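Local atomic coordinates of COMB10 (Helicobacter pylori, PDB entry 2BHV), a protein that serves as a VirB10-family core subunit of the Com type IV secretion system, probably helping to build its channel across the cell envelope. Residues 40-45 against 80-85; 56-61 against 211-216; 61-66 against 87-92; 118-123 against 240-245; 157-162 against 220-225. All coordinates share one frame; numbering follows the deposited sequence.

How the interactions relate
From the N terminus, residues 40-45 meet 80-85 in interaction 1, a loop of about forty residues that joins one edge of the large mixed sheet to a small two-stranded one. Interaction 3, an antiparallel pairing of 61-66 with 87-92 within the large sheet, crosses it and lies wholly within the much longer loop of interaction 2, where 56-61 meets 211-216. Interaction 4 brings the C-terminal strand to 118-123, and interaction 5 falls within that span, carrying the chain between the large sheet and the three-stranded sheet of interaction 2. Interaction 2 crosses interactions 1, 4 and 5, and both 2 and 5 also meet the second subunit.

Interaction 1 of 5, residues 40-45 against 80-85; sequences RTITAD and VLIPKG
At a classic beta bulge, where Leu81 and Ile82 both face Ile72, Leu81 points toward Arg40 and, on the edge strand 41-42, Ile42. The contact is made by packing alone, and the two branches of Leu81 share the work. CD1 reaches the backbone, lying 3.5 Å from Arg40 C and 3.6 Å from Thr41 N, and the same methyl meets Ile42 CG1 at 3.6 Å as the Leu81 and Ile42 side chains slide past each other in opposite directions. CD2 serves Arg40: it sits 3.8 Å above the guanidinium plane of Arg40, over its centre, with Arg40 NH1 3.9 Å away. The Arg40 chain bends at chi3 (61°), and both its stem, through CB and CG, and its guanidinium meet CD2. Outside the contact NE bonds to Phe232 O and NH2 to Pro233 O, which help fix the rotation of the group whose face meets Leu81. Next to this, Ile42 and Ile82 cross at about a right angle and meet through their end methyls, Ile42 CD1 to Ile82 CD1 at 3.7 Å. Ile72 touches both isoleucines, and Phe232 flanks Ile42. The contact thus lays the bulged corner of the small antiparallel pair 72-73 and 80-82 over one edge of the large mixed sheet, apolar packing that belongs to the modified beta-barrel of the VirB10 family.

Interaction 2 of 5, residues 56-61 against 211-216; sequences ISSQIA and APIVVI
Ile56 and Ile216 form the close end of an antiparallel pairing in the three-stranded sheet 56-57, 215-216 and 161-162, whose middle strand is 215-216. They are a hydrogen-bonded pair: Ile56 N donates to Ile216 O and Ile216 N to Ile56 O, each bond 2.9 Å long and close to straight. Their side chains leave the same face, with Ile56 CB 4.2 Å from Ile216 CB, and both are buried against Leu103 of strand 103-111. Ile56 also packs on Ile105, and Ile216 on Ile196 of the second subunit. Ser57 and Val215 follow as a non-hydrogen-bonded pair on the other face, where Val215 CG2 approaches Ser57 CB to 4.1 Å and both residues are partly exposed. The solvent side of the contact is looser. Gln59, an exposed residue, crosses Ile213 obliquely, with Gln59 OE1 3.5 Å from Ile213 CG2. Pro212, farther along, turns from 56-61 and packs on Leu204 of the second subunit. Between the firm and the loose ends stands Ser58, which is buried. Its OG lies between the backbone N and the carbonyl carbon (chi1 82°), and in that position it receives the Val214 N-H at 2.7 Å, with an angle of 176° at the hydrogen.

Interaction 3 of 5, residues 61-66 against 87-92; sequences AGKVIA and KVIGYY
Tyr92 lays one face of its ring on Gly62, while on the other side of the sheet Tyr91 and Lys63 stand side by side, pointing the same way. In the first pair the glycine backbone does the touching: Gly62 N lies 3.5 Å above the Tyr92 ring, over its centre, and Gly62 CA makes a CH-pi contact 4.1 Å from the ring centroid. Tyr92 CG sits between the backbone N and the carbonyl carbon (chi1 69°), and the ring reaches across its neighbour strand. Lys63 O approaches its edge in plane, 3.4 Å from Tyr92 CE2. In the second pair, Lys63 CD comes to 3.8 Å from Tyr91 CE1, and the lysine crosses Ile89 obliquely. Val64 projects to the Tyr92 side, its CG1 3.6 Å from Gly90 O. Paired N-H and C=O groups join Val64 to Gly90 and Ala66 to Val88, giving a regular antiparallel pairing. Strand 103-111 flanks 87-94, with Trp107 touching Val64 and Val88, and strand 48-52 lies beyond 62-68, where Ala50 and Leu52 meet Ala66; Tyr131, just ahead of helix 132-146, touches Lys63 on the Tyr91 side.

Interaction 4 of 5, residues 118-123 against 240-245; sequences IMLTNA and VIAEFL
Ile118 and Val240 pair in parallel within a mixed sheet whose other neighbours run antiparallel, their side chains lying side by side on one face and pointing the same way. The fit is branch to branch: Ile118 CG2 rests 4.1 Å from Val240 CG1, and Ile118 CG1 lies as far from Val240 CB. Two backbone bonds set the register. Met119 N reaches Val240 O at 2.7 Å, almost in line with the C=O bond (176° at the oxygen), and Met119 O in turn receives Ala242 N at 3.2 Å. Met119 itself turns to the opposite face from Ile118, and the closest approach of its side chain to the other strand is CB, 3.8 Å from Val240 O.

The small bump that fills the middle of the contact is Ala242 CB. It settles over Met119 O and between a branch methyl of each of two side chains, 4.4 Å from Ile118 CG2 and 4.3 Å from Leu120 CD2, so that a single methyl occupies the dip between isoleucine and leucine. Farther on, Leu120 CD2 meets the CZ tip of Phe244 at 4.0 Å, the two side chains crossing at about a right angle, while Leu120 O comes 3.4 Å from Phe244 CE1.

Strand 103-111 pairs with 117-119 on the far side, and 229-231 flanks 239-245, bringing Ile230 against Ala242 and Phe244. Where strand 117-119 ends, Thr121 runs on to meet Arg141 and Asn142 of helix 132-146.

Interaction 5 of 5, residues 157-162 against 220-225; sequences NGLLIG and SRVFIS
Asn157 and Gly158 both face Arg221 in a classic beta bulge, and backbone hydrogen bonds hold it. Asn157 N donates to Arg221 O and Arg221 N to Gly158 O, both at 2.8 Å and each with the donor above the carbonyl plane. A third bond uses a side chain: Ser220 OG accepts Leu160 N at 2.9 Å and is also bonded to Arg217 O.

Contacts with the ring form a second group. Asn157 CB lies 3.6 Å above the Phe223 ring, offset toward its rim, a CH-pi contact. With CG anti to the backbone N (chi1 -167°), Asn157 CG comes 3.5 Å from Phe223 CZ. The amide tilts 31° from the ring plane, with OD1 3.4 Å from Phe223 CE2. Asn157 ND2 is 3.5 Å from Arg221 CG, but the charged end of that arginine leads away to a salt bridge with Glu69.

The apolar part is Leu159 CD2, 3.7 Å from Val222 CG2. Leu159 N bonds to Gln187 of the second subunit, and Leu160 packs on Leu184 there.

This mixture implies a junction fixed chiefly by backbone polar groups: the bulge and the serine hydroxyl hold the chain between strands 152-156 and 161-162 against 221-226, while Leu159 and Leu160 also meet the second subunit.

Interaction 1 of 5, residues 40-45 against 80-85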
# COMPACT_ATOMS: atom_id res chain seq x y z
N ARG A 40 1.53 -22.02 42.38
CA ARG A 40 2.71 -21.67 41.60
C ARG A 40 2.40 -21.65 40.11
O ARG A 40 3.15 -22.19 39.29
CB ARG A 40 3.88 -22.60 41.94
CG ARG A 40 4.45 -22.39 43.34
CD ARG A 40 5.68 -23.24 43.60
NE ARG A 40 6.75 -22.91 42.68
CZ ARG A 40 7.57 -21.87 42.81
NH1 ARG A 40 7.45 -21.05 43.85
NH2 ARG A 40 8.51 -21.65 41.91
N THR A 41 1.29 -21.02 39.76
CA THR A 41 0.85 -20.95 38.39
C THR A 41 0.56 -19.50 38.01
O THR A 41 0.08 -18.72 38.83
CB THR A 41 -0.43 -21.80 38.17
OG1 THR A 41 -0.17 -23.14 38.58
CG2 THR A 41 -0.85 -21.79 36.71
N ILE A 42 0.86 -19.15 36.77
CA ILE A 42 0.41 -17.90 36.22
C ILE A 42 -0.74 -18.20 35.29
O ILE A 42 -0.63 -19.06 34.41
CB ILE A 42 1.53 -17.16 35.48
CG1 ILE A 42 2.65 -16.78 36.47
CG2 ILE A 42 0.99 -15.92 34.78
CD1 ILE A 42 3.89 -16.19 35.81
N THR A 43 -1.86 -17.53 35.50
CA THR A 43 -3.04 -17.73 34.69
C THR A 43 -2.83 -17.23 33.27
O THR A 43 -2.20 -16.18 33.06
CB THR A 43 -4.24 -16.99 35.29
OG1 THR A 43 -4.43 -17.42 36.64
CG2 THR A 43 -5.53 -17.22 34.46
N ALA A 44 -3.36 -17.97 32.31
CA ALA A 44 -3.47 -17.50 30.94
C ALA A 44 -3.93 -16.03 30.88
O ALA A 44 -4.81 -15.60 31.64
CB ALA A 44 -4.42 -18.39 30.14
N ASP A 45 -3.29 -15.26 30.00
CA ASP A 45 -3.60 -13.85 29.79
C ASP A 45 -3.39 -12.96 31.02
O ASP A 45 -4.00 -11.88 31.12
CB ASP A 45 -5.01 -13.68 29.23
CG ASP A 45 -5.29 -14.61 28.07
OD1 ASP A 45 -4.60 -14.50 27.03
OD2 ASP A 45 -6.20 -15.46 28.20
N VAL A 80 5.72 -14.90 44.74
CA VAL A 80 6.13 -14.10 43.59
C VAL A 80 6.89 -15.00 42.61
O VAL A 80 8.04 -15.36 42.85
CB VAL A 80 6.99 -12.90 44.01
CG1 VAL A 80 7.59 -12.20 42.80
CG2 VAL A 80 6.16 -11.93 44.82
N LEU A 81 6.23 -15.36 41.51
CA LEU A 81 6.82 -16.26 40.51
C LEU A 81 7.79 -15.54 39.57
O LEU A 81 8.87 -16.06 39.30
CB LEU A 81 5.74 -16.99 39.70
CG LEU A 81 4.72 -17.87 40.44
CD1 LEU A 81 3.74 -18.44 39.45
CD2 LEU A 81 5.38 -19.00 41.25
N ILE A 82 7.40 -14.37 39.07
CA ILE A 82 8.33 -13.51 38.33
C ILE A 82 8.53 -12.19 39.08
O ILE A 82 7.63 -11.35 39.09
CB ILE A 82 7.90 -13.21 36.89
CG1 ILE A 82 7.54 -14.51 36.15
CG2 ILE A 82 9.01 -12.46 36.15
CD1 ILE A 82 6.93 -14.30 34.80
N PRO A 83 9.70 -12.03 39.73
CA PRO A 83 10.04 -10.83 40.51
C PRO A 83 10.25 -9.62 39.62
O PRO A 83 10.78 -9.74 38.51
CB PRO A 83 11.36 -11.21 41.20
CG PRO A 83 11.47 -12.70 41.07
CD PRO A 83 10.78 -13.03 39.79
N LYS A 84 9.81 -8.46 40.11
CA LYS A 84 10.12 -7.19 39.48
C LYS A 84 11.60 -7.11 39.18
O LYS A 84 12.45 -7.46 40.01
CB LYS A 84 9.72 -6.06 40.42
CG LYS A 84 9.88 -4.68 39.84
CD LYS A 84 9.63 -3.63 40.91
CE LYS A 84 9.74 -2.23 40.36
NZ LYS A 84 9.88 -1.27 41.48
N GLY A 85 11.92 -6.66 37.97
CA GLY A 85 13.30 -6.46 37.58
C GLY A 85 13.93 -7.64 36.88
O GLY A 85 15.08 -7.57 36.45

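Interaction 2 of 5, residues 56-61 against 211-216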
# COMPACT_ATOMS: atom_id res chain seq x y z
N ILE A 56 14.12 -3.78 18.45
CA ILE A 56 13.74 -4.77 17.45
C ILE A 56 13.68 -4.11 16.07
O ILE A 56 12.73 -3.37 15.78
CB ILE A 56 12.34 -5.34 17.75
CG1 ILE A 56 12.31 -6.06 19.10
CG2 ILE A 56 11.89 -6.29 16.63
CD1 ILE A 56 10.93 -6.60 19.48
N SER A 57 14.69 -4.37 15.23
CA SER A 57 14.70 -3.87 13.83
C SER A 57 14.01 -4.85 12.86
O SER A 57 14.04 -6.06 13.06
CB SER A 57 16.13 -3.63 13.37
OG SER A 57 16.87 -4.85 13.41
N SER A 58 13.38 -4.32 11.80
CA SER A 58 12.57 -5.17 10.89
C SER A 58 13.37 -5.83 9.74
O SER A 58 12.83 -6.71 9.06
CB SER A 58 11.34 -4.43 10.33
OG SER A 58 11.67 -3.61 9.22
N GLN A 59 14.62 -5.41 9.52
CA GLN A 59 15.48 -6.18 8.62
C GLN A 59 16.08 -7.35 9.40
O GLN A 59 15.60 -8.48 9.30
CB GLN A 59 16.59 -5.32 7.95
CG GLN A 59 16.27 -3.82 7.67
CD GLN A 59 17.19 -2.85 8.47
OE1 GLN A 59 17.00 -2.62 9.68
NE2 GLN A 59 18.18 -2.28 7.79
N ILE A 60 17.12 -7.06 10.18
CA ILE A 60 17.73 -8.00 11.14
C ILE A 60 16.66 -8.83 11.89
O ILE A 60 15.71 -8.26 12.44
CB ILE A 60 18.59 -7.23 12.21
CG1 ILE A 60 19.76 -6.47 11.55
CG2 ILE A 60 19.03 -8.16 13.38
CD1 ILE A 60 20.22 -5.20 12.34
N ALA A 61 16.81 -10.16 11.86
CA ALA A 61 16.17 -11.04 12.83
C ALA A 61 17.22 -11.28 13.92
O ALA A 61 18.36 -11.57 13.61
CB ALA A 61 15.77 -12.33 12.18
N ALA A 211 8.40 -3.48 1.59
CA ALA A 211 7.89 -3.03 2.91
C ALA A 211 8.86 -2.03 3.52
O ALA A 211 10.03 -2.04 3.17
CB ALA A 211 7.69 -4.22 3.85
N PRO A 212 8.37 -1.16 4.44
CA PRO A 212 9.30 -0.20 5.03
C PRO A 212 10.09 -0.83 6.16
O PRO A 212 9.71 -1.87 6.69
CB PRO A 212 8.37 0.90 5.58
CG PRO A 212 7.09 0.19 5.90
CD PRO A 212 7.00 -1.03 4.99
N ILE A 213 11.21 -0.21 6.50
CA ILE A 213 11.93 -0.62 7.67
C ILE A 213 11.11 -0.16 8.87
O ILE A 213 10.68 0.99 8.95
CB ILE A 213 13.36 -0.02 7.72
CG1 ILE A 213 14.01 -0.04 6.32
CG2 ILE A 213 14.22 -0.77 8.74
CD1 ILE A 213 13.78 1.24 5.51
N VAL A 214 10.87 -1.08 9.78
CA VAL A 214 10.18 -0.78 11.01
C VAL A 214 11.08 -1.11 12.19
O VAL A 214 11.57 -2.23 12.33
CB VAL A 214 8.89 -1.57 11.14
CG1 VAL A 214 8.23 -1.27 12.48
CG2 VAL A 214 7.97 -1.25 10.02
N VAL A 215 11.29 -0.12 13.05
CA VAL A 215 12.05 -0.35 14.25
C VAL A 215 11.14 -0.12 15.45
O VAL A 215 10.37 0.84 15.47
CB VAL A 215 13.33 0.54 14.32
CG1 VAL A 215 13.91 0.54 15.73
CG2 VAL A 215 14.36 0.05 13.32
N ILE A 216 11.21 -1.04 16.41
CA ILE A 216 10.60 -0.83 17.70
C ILE A 216 11.73 -0.51 18.68
O ILE A 216 12.51 -1.39 19.05
CB ILE A 216 9.78 -2.06 18.11
CG1 ILE A 216 8.62 -2.23 17.12
CG2 ILE A 216 9.24 -1.89 19.52
CD1 ILE A 216 7.96 -3.57 17.16

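Interaction 3 of 5, residues 61-66 against 87-92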
# COMPACT_ATOMS: atom_id res chain seq x y z
N ALA A 61 16.81 -10.16 11.86
CA ALA A 61 16.17 -11.04 12.83
C ALA A 61 17.22 -11.28 13.92
O ALA A 61 18.36 -11.57 13.61
CB ALA A 61 15.77 -12.33 12.18
N GLY A 62 16.86 -11.13 15.20
CA GLY A 62 17.85 -11.22 16.27
C GLY A 62 17.31 -11.51 17.65
O GLY A 62 16.30 -12.20 17.79
N LYS A 63 17.99 -10.97 18.66
CA LYS A 63 17.67 -11.19 20.08
C LYS A 63 17.10 -9.92 20.75
O LYS A 63 17.48 -8.80 20.43
CB LYS A 63 18.92 -11.67 20.83
CG LYS A 63 18.71 -11.99 22.31
CD LYS A 63 19.92 -12.72 22.93
CE LYS A 63 20.95 -11.75 23.51
NZ LYS A 63 21.88 -12.42 24.47
N VAL A 64 16.18 -10.12 21.69
CA VAL A 64 15.57 -9.01 22.42
C VAL A 64 15.59 -9.28 23.91
O VAL A 64 15.36 -10.42 24.34
CB VAL A 64 14.11 -8.71 21.95
CG1 VAL A 64 13.19 -9.88 22.21
CG2 VAL A 64 13.58 -7.47 22.62
N ILE A 65 15.87 -8.25 24.70
CA ILE A 65 15.83 -8.35 26.14
C ILE A 65 14.82 -7.35 26.70
O ILE A 65 14.88 -6.16 26.41
CB ILE A 65 17.21 -8.11 26.76
CG1 ILE A 65 18.25 -9.04 26.15
CG2 ILE A 65 17.15 -8.30 28.28
CD1 ILE A 65 19.68 -8.60 26.39
N ALA A 66 13.88 -7.85 27.49
CA ALA A 66 12.93 -6.99 28.19
C ALA A 66 13.13 -7.10 29.71
O ALA A 66 13.72 -8.06 30.21
CB ALA A 66 11.53 -7.34 27.81
N LYS A 87 14.93 -10.10 33.91
CA LYS A 87 15.16 -9.96 32.50
C LYS A 87 14.40 -11.07 31.78
O LYS A 87 14.38 -12.20 32.25
CB LYS A 87 16.66 -10.03 32.20
CG LYS A 87 17.39 -8.69 32.23
CD LYS A 87 16.93 -7.72 33.35
CE LYS A 87 18.11 -7.09 34.10
NZ LYS A 87 19.21 -6.58 33.23
N VAL A 88 13.75 -10.73 30.66
CA VAL A 88 13.16 -11.75 29.78
C VAL A 88 13.93 -11.76 28.49
O VAL A 88 14.09 -10.73 27.84
CB VAL A 88 11.67 -11.48 29.46
CG1 VAL A 88 11.00 -12.75 28.95
CG2 VAL A 88 10.92 -10.96 30.67
N ILE A 89 14.43 -12.93 28.11
CA ILE A 89 15.21 -13.05 26.89
C ILE A 89 14.37 -13.70 25.81
O ILE A 89 13.81 -14.78 26.00
CB ILE A 89 16.52 -13.82 27.13
CG1 ILE A 89 17.36 -13.11 28.18
CG2 ILE A 89 17.30 -13.96 25.85
CD1 ILE A 89 18.39 -14.00 28.82
N GLY A 90 14.28 -13.02 24.67
CA GLY A 90 13.53 -13.51 23.52
C GLY A 90 14.31 -13.46 22.21
O GLY A 90 15.36 -12.81 22.12
N TYR A 91 13.80 -14.15 21.20
CA TYR A 91 14.37 -14.14 19.87
C TYR A 91 13.28 -13.79 18.91
O TYR A 91 12.17 -14.28 19.03
CB TYR A 91 14.98 -15.50 19.54
CG TYR A 91 16.07 -15.87 20.51
CD1 TYR A 91 17.37 -15.42 20.34
CD2 TYR A 91 15.78 -16.65 21.63
CE1 TYR A 91 18.38 -15.75 21.25
CE2 TYR A 91 16.78 -16.99 22.55
CZ TYR A 91 18.07 -16.53 22.35
OH TYR A 91 19.03 -16.87 23.26
N TYR A 92 13.58 -12.92 17.96
CA TYR A 92 12.57 -12.38 17.08
C TYR A 92 12.97 -12.49 15.62
O TYR A 92 14.17 -12.46 15.30
CB TYR A 92 12.29 -10.91 17.42
CG TYR A 92 13.42 -9.94 17.09
CD1 TYR A 92 13.54 -9.36 15.82
CD2 TYR A 92 14.37 -9.58 18.06
CE1 TYR A 92 14.55 -8.48 15.52
CE2 TYR A 92 15.39 -8.69 17.76
CZ TYR A 92 15.47 -8.14 16.49
OH TYR A 92 16.49 -7.25 16.18

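Interaction 4 of 5, residues 118-123 against 240-245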
# COMPACT_ATOMS: atom_id res chain seq x y z
N ILE A 118 14.48 -19.31 34.58
CA ILE A 118 13.22 -19.95 34.23
C ILE A 118 13.19 -20.22 32.73
O ILE A 118 13.15 -19.28 31.94
CB ILE A 118 12.04 -19.07 34.63
CG1 ILE A 118 12.18 -18.62 36.09
CG2 ILE A 118 10.74 -19.82 34.43
CD1 ILE A 118 11.22 -17.52 36.51
N MET A 119 13.23 -21.50 32.35
CA MET A 119 13.09 -21.90 30.95
C MET A 119 11.65 -21.86 30.45
O MET A 119 10.74 -22.33 31.13
CB MET A 119 13.66 -23.29 30.70
CG MET A 119 14.91 -23.28 29.87
SD MET A 119 16.13 -22.17 30.57
CE MET A 119 16.56 -23.02 32.11
N LEU A 120 11.47 -21.31 29.26
CA LEU A 120 10.19 -21.30 28.58
C LEU A 120 10.29 -22.11 27.29
O LEU A 120 9.41 -22.91 26.98
CB LEU A 120 9.73 -19.87 28.30
CG LEU A 120 9.68 -18.95 29.53
CD1 LEU A 120 9.80 -17.49 29.14
CD2 LEU A 120 8.43 -19.16 30.38
N THR A 121 11.38 -21.91 26.55
CA THR A 121 11.69 -22.68 25.35
C THR A 121 13.22 -22.75 25.18
O THR A 121 13.89 -21.72 25.18
CB THR A 121 11.04 -22.05 24.08
OG1 THR A 121 9.63 -21.84 24.29
CG2 THR A 121 11.23 -22.96 22.87
N ASN A 122 13.74 -23.96 25.01
CA ASN A 122 15.20 -24.22 24.93
C ASN A 122 15.92 -23.77 23.65
O ASN A 122 15.46 -22.89 22.93
CB ASN A 122 15.47 -25.73 25.13
CG ASN A 122 15.58 -26.14 26.60
OD1 ASN A 122 15.17 -25.41 27.52
ND2 ASN A 122 16.15 -27.34 26.84
N ALA A 123 17.00 -24.51 23.32
CA ALA A 123 18.04 -24.14 22.30
C ALA A 123 18.02 -22.69 21.81
O ALA A 123 19.07 -22.10 21.55
CB ALA A 123 18.08 -25.15 21.12
N VAL A 240 14.45 -23.42 36.77
CA VAL A 240 13.04 -23.77 36.72
C VAL A 240 12.68 -24.10 35.29
O VAL A 240 12.83 -23.25 34.40
CB VAL A 240 12.13 -22.61 37.21
CG1 VAL A 240 10.65 -22.98 37.08
CG2 VAL A 240 12.44 -22.24 38.64
N ILE A 241 12.23 -25.32 35.06
CA ILE A 241 11.70 -25.69 33.76
C ILE A 241 10.18 -25.55 33.81
O ILE A 241 9.50 -26.38 34.41
CB ILE A 241 12.16 -27.11 33.33
CG1 ILE A 241 13.68 -27.16 33.25
CG2 ILE A 241 11.58 -27.46 31.97
CD1 ILE A 241 14.24 -28.57 33.17
N ALA A 242 9.67 -24.49 33.20
CA ALA A 242 8.25 -24.17 33.26
C ALA A 242 7.41 -25.22 32.55
O ALA A 242 7.86 -25.82 31.59
CB ALA A 242 8.00 -22.81 32.66
N GLU A 243 6.19 -25.44 33.04
CA GLU A 243 5.23 -26.34 32.38
C GLU A 243 4.00 -25.60 31.88
O GLU A 243 3.39 -24.84 32.62
CB GLU A 243 4.76 -27.42 33.34
CG GLU A 243 5.75 -28.51 33.57
CD GLU A 243 5.38 -29.34 34.77
OE1 GLU A 243 4.22 -29.84 34.82
OE2 GLU A 243 6.24 -29.47 35.69
N PHE A 244 3.64 -25.86 30.63
CA PHE A 244 2.50 -25.19 30.02
C PHE A 244 1.32 -26.14 29.96
O PHE A 244 1.27 -27.01 29.10
CB PHE A 244 2.86 -24.69 28.62
CG PHE A 244 4.00 -23.71 28.60
CD1 PHE A 244 5.32 -24.16 28.58
CD2 PHE A 244 3.76 -22.33 28.60
CE1 PHE A 244 6.38 -23.24 28.56
CE2 PHE A 244 4.82 -21.43 28.58
CZ PHE A 244 6.12 -21.88 28.56
N LEU A 245 0.38 -25.98 30.89
CA LEU A 245 -0.80 -26.85 30.97
C LEU A 245 -1.79 -26.50 29.86
O LEU A 245 -2.75 -25.74 30.08
CB LEU A 245 -1.47 -26.78 32.36
CG LEU A 245 -0.71 -27.01 33.69
CD1 LEU A 245 0.27 -28.21 33.68
CD2 LEU A 245 -0.01 -25.75 34.17

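Interaction 5 of 5, residues 157-162 against 220-225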
# COMPACT_ATOMS: atom_id res chain seq x y z
N ASN A 157 2.16 -1.92 25.28
CA ASN A 157 1.89 -1.02 26.37
C ASN A 157 2.47 0.35 26.06
O ASN A 157 2.82 1.10 26.97
CB ASN A 157 2.44 -1.59 27.66
CG ASN A 157 1.92 -0.87 28.87
OD1 ASN A 157 0.85 -0.28 28.86
ND2 ASN A 157 2.69 -0.91 29.94
N GLY A 158 2.53 0.68 24.77
CA GLY A 158 3.15 1.90 24.30
C GLY A 158 4.48 1.60 23.63
O GLY A 158 5.53 1.67 24.27
N LEU A 159 4.41 1.24 22.35
CA LEU A 159 5.61 1.00 21.56
C LEU A 159 6.13 2.30 20.96
O LEU A 159 5.36 3.12 20.47
CB LEU A 159 5.33 -0.00 20.43
CG LEU A 159 4.81 -1.39 20.79
CD1 LEU A 159 4.38 -2.15 19.54
CD2 LEU A 159 5.85 -2.17 21.58
N LEU A 160 7.45 2.48 21.02
CA LEU A 160 8.11 3.55 20.30
C LEU A 160 8.51 3.07 18.92
O LEU A 160 9.51 2.36 18.76
CB LEU A 160 9.32 4.04 21.06
CG LEU A 160 9.07 5.16 22.07
CD1 LEU A 160 8.41 4.63 23.34
CD2 LEU A 160 10.40 5.84 22.40
N ILE A 161 7.71 3.44 17.92
CA ILE A 161 7.85 2.86 16.58
C ILE A 161 8.37 3.87 15.58
O ILE A 161 7.72 4.87 15.31
CB ILE A 161 6.53 2.29 16.05
CG1 ILE A 161 5.96 1.25 17.02
CG2 ILE A 161 6.74 1.69 14.66
CD1 ILE A 161 4.46 1.09 16.95
N GLY A 162 9.55 3.60 15.03
CA GLY A 162 10.11 4.37 13.93
C GLY A 162 9.92 3.64 12.61
O GLY A 162 10.15 2.43 12.54
N SER A 220 10.49 0.84 24.59
CA SER A 220 9.14 0.50 24.25
C SER A 220 8.56 -0.32 25.37
O SER A 220 9.24 -1.14 25.97
CB SER A 220 9.10 -0.30 22.95
OG SER A 220 9.38 0.54 21.84
N ARG A 221 7.28 -0.08 25.65
CA ARG A 221 6.59 -0.71 26.75
C ARG A 221 5.65 -1.79 26.22
O ARG A 221 4.94 -1.59 25.24
CB ARG A 221 5.79 0.34 27.50
CG ARG A 221 5.88 0.24 29.01
CD ARG A 221 7.05 1.03 29.50
NE ARG A 221 6.99 1.30 30.93
CZ ARG A 221 7.07 2.51 31.47
NH1 ARG A 221 7.19 3.60 30.71
NH2 ARG A 221 7.02 2.65 32.79
N VAL A 222 5.63 -2.92 26.90
CA VAL A 222 5.03 -4.13 26.37
C VAL A 222 4.29 -4.94 27.45
O VAL A 222 4.66 -4.88 28.62
CB VAL A 222 6.14 -4.94 25.66
CG1 VAL A 222 6.22 -6.37 26.17
CG2 VAL A 222 6.00 -4.85 24.15
N PHE A 223 3.24 -5.68 27.08
CA PHE A 223 2.71 -6.73 27.94
C PHE A 223 3.11 -8.07 27.38
O PHE A 223 2.84 -8.36 26.21
CB PHE A 223 1.18 -6.68 28.03
CG PHE A 223 0.65 -5.50 28.76
CD1 PHE A 223 0.86 -5.36 30.11
CD2 PHE A 223 -0.06 -4.53 28.09
CE1 PHE A 223 0.38 -4.26 30.79
CE2 PHE A 223 -0.54 -3.42 28.77
CZ PHE A 223 -0.31 -3.29 30.11
N ILE A 224 3.75 -8.90 28.20
CA ILE A 224 3.98 -10.28 27.84
C ILE A 224 2.86 -11.12 28.46
O ILE A 224 2.64 -11.06 29.67
CB ILE A 224 5.35 -10.76 28.30
CG1 ILE A 224 6.44 -9.96 27.58
CG2 ILE A 224 5.51 -12.26 28.03
CD1 ILE A 224 7.84 -10.19 28.09
N SER A 225 2.15 -11.88 27.62
CA SER A 225 0.96 -12.59 28.03
C SER A 225 1.02 -14.09 27.71
O SER A 225 1.16 -14.48 26.56
CB SER A 225 -0.25 -11.96 27.37
OG SER A 225 -1.43 -12.68 27.69